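Local coordinates for protein orotidine 5'-phosphate decarboxylase (Sulfolobus solfataricus, PDB 4DBD) that probably catalyses the decarboxylation of orotidine 5'-monophosphate to UMP, the last step of de novo UMP synthesis, as a homodimeric TIM-barrel enzyme, at residues S71-L76 / D95-Y100. Residues are numbered along the deposited sequence; the frame is centred on the assembly and turned at random.
Sequences SIVERL and DELKRY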
ATOM      1  N   SER A  71      -1.038   0.302 -12.689  1.00 19.72           N
ATOM      2  CA  SER A  71      -1.257   1.738 -12.907  1.00 17.74           C
ATOM      3  C   SER A  71      -0.331   2.578 -12.027  1.00 18.25           C
ATOM      4  O   SER A  71       0.071   3.687 -12.390  1.00 21.79           O
ATOM      5  CB  SER A  71      -2.711   2.107 -12.631  1.00 17.73           C
ATOM      6  OG  SER A  71      -3.568   1.506 -13.587  1.00 23.29           O
ATOM      7  N   ILE A  72      -0.002   2.045 -10.858  1.00 18.21           N
ATOM      8  CA  ILE A  72       0.929   2.701  -9.960  1.00 16.85           C
ATOM      9  C   ILE A  72       2.360   2.627 -10.475  1.00 16.93           C
ATOM     10  O   ILE A  72       3.030   3.658 -10.607  1.00 17.27           O
ATOM     11  CB  ILE A  72       0.846   2.079  -8.557  1.00 14.89           C
ATOM     12  CG1 ILE A  72      -0.519   2.377  -7.936  1.00 21.37           C
ATOM     13  CG2 ILE A  72       1.970   2.594  -7.668  1.00 16.01           C
ATOM     14  CD1 ILE A  72      -0.817   1.589  -6.667  1.00 17.36           C
ATOM     15  N   VAL A  73       2.842   1.425 -10.778  1.00 16.51           N
ATOM     16  CA  VAL A  73       4.260   1.276 -11.092  1.00 15.33           C
ATOM     17  C   VAL A  73       4.650   1.858 -12.446  1.00 18.47           C
ATOM     18  O   VAL A  73       5.809   2.199 -12.666  1.00 20.99           O
ATOM     19  CB  VAL A  73       4.761  -0.190 -11.001  1.00 16.60           C
ATOM     20  CG1 VAL A  73       4.502  -0.788  -9.585  1.00 16.54           C
ATOM     21  CG2 VAL A  73       4.147  -1.039 -12.080  1.00 17.27           C
ATOM     22  N   GLU A  74       3.701   1.976 -13.364  1.00 18.86           N
ATOM     23  CA  GLU A  74       4.072   2.528 -14.670  1.00 25.45           C
ATOM     24  C   GLU A  74       4.401   4.024 -14.569  1.00 25.64           C
ATOM     25  O   GLU A  74       5.063   4.574 -15.444  1.00 22.14           O
ATOM     26  CB  GLU A  74       3.016   2.231 -15.747  1.00 27.55           C
ATOM     27  CG  GLU A  74       1.754   3.055 -15.657  1.00 31.28           C
ATOM     28  CD  GLU A  74       0.651   2.532 -16.572  1.00 39.45           C
ATOM     29  OE1 GLU A  74       0.893   1.566 -17.331  1.00 31.27           O
ATOM     30  OE2 GLU A  74      -0.468   3.088 -16.522  1.00 35.63           O
ATOM     31  N   ARG A  75       3.974   4.656 -13.478  1.00 18.96           N
ATOM     32  CA  ARG A  75       4.300   6.055 -13.196  1.00 23.22           C
ATOM     33  C   ARG A  75       5.580   6.199 -12.367  1.00 22.19           C
ATOM     34  O   ARG A  75       5.902   7.292 -11.900  1.00 25.88           O
ATOM     35  CB  ARG A  75       3.138   6.743 -12.456  1.00 24.21           C
ATOM     36  CG  ARG A  75       1.949   7.143 -13.332  1.00 35.19           C
ATOM     37  CD  ARG A  75       1.175   5.952 -13.852  1.00 42.69           C
ATOM     38  NE  ARG A  75      -0.264   6.095 -13.611  1.00 52.21           N
ATOM     39  CZ  ARG A  75      -1.214   5.408 -14.244  1.00 28.95           C
ATOM     40  NH1 ARG A  75      -0.895   4.522 -15.172  1.00 40.31           N
ATOM     41  NH2 ARG A  75      -2.491   5.614 -13.951  1.00 42.29           N
ATOM     42  N   LEU A  76       6.308   5.098 -12.193  1.00 19.20           N
ATOM     43  CA  LEU A  76       7.508   5.081 -11.359  1.00 18.08           C
ATOM     44  C   LEU A  76       8.676   4.386 -12.063  1.00 24.53           C
ATOM     45  O   LEU A  76       9.484   3.706 -11.425  1.00 23.55           O
ATOM     46  CB  LEU A  76       7.206   4.383 -10.021  1.00 24.83           C
ATOM     47  CG  LEU A  76       5.998   4.898  -9.240  1.00 24.91           C
ATOM     48  CD1 LEU A  76       5.464   3.831  -8.276  1.00 24.60           C
ATOM     49  CD2 LEU A  76       6.306   6.186  -8.494  1.00 26.60           C
ATOM     50  N   ASP A  95       0.096 -11.960 -10.104  1.00 15.34           N
ATOM     51  CA  ASP A  95       0.469 -12.511 -11.414  1.00 16.29           C
ATOM     52  C   ASP A  95       0.513 -11.428 -12.493  1.00 18.76           C
ATOM     53  O   ASP A  95       1.451 -11.366 -13.289  1.00 17.27           O
ATOM     54  CB  ASP A  95      -0.381 -13.729 -11.837  1.00 15.88           C
ATOM     55  CG  ASP A  95      -1.876 -13.431 -11.925  1.00 19.55           C
ATOM     56  OD1 ASP A  95      -2.299 -12.273 -11.738  1.00 22.90           O
ATOM     57  OD2 ASP A  95      -2.639 -14.378 -12.213  1.00 20.98           O
ATOM     58  N   GLU A  96      -0.481 -10.549 -12.480  1.00 17.57           N
ATOM     59  CA  GLU A  96      -0.571  -9.476 -13.451  1.00 16.95           C
ATOM     60  C   GLU A  96       0.553  -8.465 -13.270  1.00 18.70           C
ATOM     61  O   GLU A  96       1.099  -7.952 -14.250  1.00 19.54           O
ATOM     62  CB  GLU A  96      -1.929  -8.787 -13.356  1.00 23.93           C
ATOM     63  CG  GLU A  96      -3.064  -9.664 -13.821  1.00 17.63           C
ATOM     64  CD  GLU A  96      -4.418  -9.017 -13.675  1.00 20.53           C
ATOM     65  OE1 GLU A  96      -4.484  -7.807 -13.377  1.00 20.75           O
ATOM     66  OE2 GLU A  96      -5.432  -9.725 -13.875  1.00 23.33           O
ATOM     67  N   LEU A  97       0.902  -8.177 -12.019  1.00 16.74           N
ATOM     68  CA  LEU A  97       2.013  -7.263 -11.743  1.00 15.91           C
ATOM     69  C   LEU A  97       3.350  -7.869 -12.186  1.00 15.18           C
ATOM     70  O   LEU A  97       4.192  -7.172 -12.763  1.00 19.60           O
ATOM     71  CB  LEU A  97       2.055  -6.891 -10.258  1.00 12.56           C
ATOM     72  CG  LEU A  97       3.220  -5.998  -9.826  1.00 12.95           C
ATOM     73  CD1 LEU A  97       3.167  -4.640 -10.516  1.00 13.89           C
ATOM     74  CD2 LEU A  97       3.253  -5.834  -8.300  1.00 16.23           C
ATOM     75  N   LYS A  98       3.540  -9.160 -11.917  1.00 13.94           N
ATOM     76  CA  LYS A  98       4.770  -9.851 -12.316  1.00 18.90           C
ATOM     77  C   LYS A  98       4.958  -9.828 -13.840  1.00 21.60           C
ATOM     78  O   LYS A  98       6.046  -9.494 -14.327  1.00 16.92           O
ATOM     79  CB  LYS A  98       4.820 -11.285 -11.747  1.00 19.93           C
ATOM     80  CG  LYS A  98       6.115 -12.054 -12.025  1.00 17.59           C
ATOM     81  CD  LYS A  98       7.330 -11.358 -11.443  1.00 22.01           C
ATOM     82  CE  LYS A  98       8.512 -12.312 -11.279  1.00 24.16           C
ATOM     83  NZ  LYS A  98       8.779 -13.153 -12.485  1.00 29.63           N
ATOM     84  N   ARG A  99       3.903 -10.161 -14.586  1.00 19.52           N
ATOM     85  CA  ARG A  99       3.971 -10.123 -16.041  1.00 22.02           C
ATOM     86  C   ARG A  99       4.394  -8.728 -16.496  1.00 19.18           C
ATOM     87  O   ARG A  99       5.225  -8.575 -17.394  1.00 23.28           O
ATOM     88  CB  ARG A  99       2.614 -10.480 -16.679  1.00 24.54           C
ATOM     89  CG  ARG A  99       1.934 -11.740 -16.139  1.00 29.35           C
ATOM     90  CD  ARG A  99       2.438 -13.035 -16.782  1.00 33.22           C
ATOM     91  NE  ARG A  99       3.787 -13.383 -16.346  1.00 32.14           N
ATOM     92  CZ  ARG A  99       4.086 -13.859 -15.139  1.00 31.18           C
ATOM     93  NH1 ARG A  99       3.131 -14.027 -14.228  1.00 23.14           N
ATOM     94  NH2 ARG A  99       5.346 -14.151 -14.842  1.00 31.27           N
ATOM     95  N   TYR A 100       3.810  -7.707 -15.879  1.00 16.87           N
ATOM     96  CA  TYR A 100       4.113  -6.334 -16.248  1.00 16.56           C
ATOM     97  C   TYR A 100       5.565  -5.959 -15.968  1.00 19.11           C
ATOM     98  O   TYR A 100       6.244  -5.365 -16.813  1.00 19.23           O
ATOM     99  CB  TYR A 100       3.201  -5.347 -15.528  1.00 15.41           C
ATOM    100  CG  TYR A 100       3.561  -3.935 -15.890  1.00 16.90           C
ATOM    101  CD1 TYR A 100       3.068  -3.353 -17.049  1.00 21.40           C
ATOM    102  CD2 TYR A 100       4.436  -3.196 -15.103  1.00 20.87           C
ATOM    103  CE1 TYR A 100       3.417  -2.064 -17.408  1.00 26.22           C
ATOM    104  CE2 TYR A 100       4.795  -1.890 -15.454  1.00 23.67           C
ATOM    105  CZ  TYR A 100       4.279  -1.338 -16.612  1.00 25.30           C
ATOM    106  OH  TYR A 100       4.619  -0.054 -16.978  1.00 29.34           O
TER
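Tyr-100 lays its ring alongside Val-73 and carries its hydroxyl on to Glu-74, spanning backbones whose closest CA atoms are 8.9 Å apart, those of Val-73 and Leu-97. Val-73 CG2 meets the CE2 side of the ring, 3.5 Å from Tyr-100 CE2 and 3.7 Å from Tyr-100 CD2, at an oblique approach. Beyond it, Tyr-100 OH lies 3.1 Å from Glu-74 CB, a contact with the aliphatic root of that side chain; Glu-74 OE1 stays 4.1 Å from Tyr-100 OH, and the carboxylate plane is turned 69° from the ring. On the inner side, Leu-97 CD1 reaches Val-73 CG2 at 4.0 Å, so this one methyl packs against both partners. The reach of the tyrosine follows from its first torsion: CG lies opposite the backbone N (chi1 178°), extending the ring toward Val-73 and Glu-74. An alanine at Tyr-100 would take away the ring and is likely to leave a gap beside Val-73 CG2 and Glu-74 CB, where the ring and hydroxyl now pack. A type I turn runs from Val-73 to Leu-76, with Leu-76 N bonded to Val-73 O. The contact thus joins two successive outer helices of the TIM barrel, 66-73 and 90-103: Val-73 also packs on Leu-62 and Phe-82, Leu-97 on Ala-84, setting the pair over strands 55-62 and 81-85.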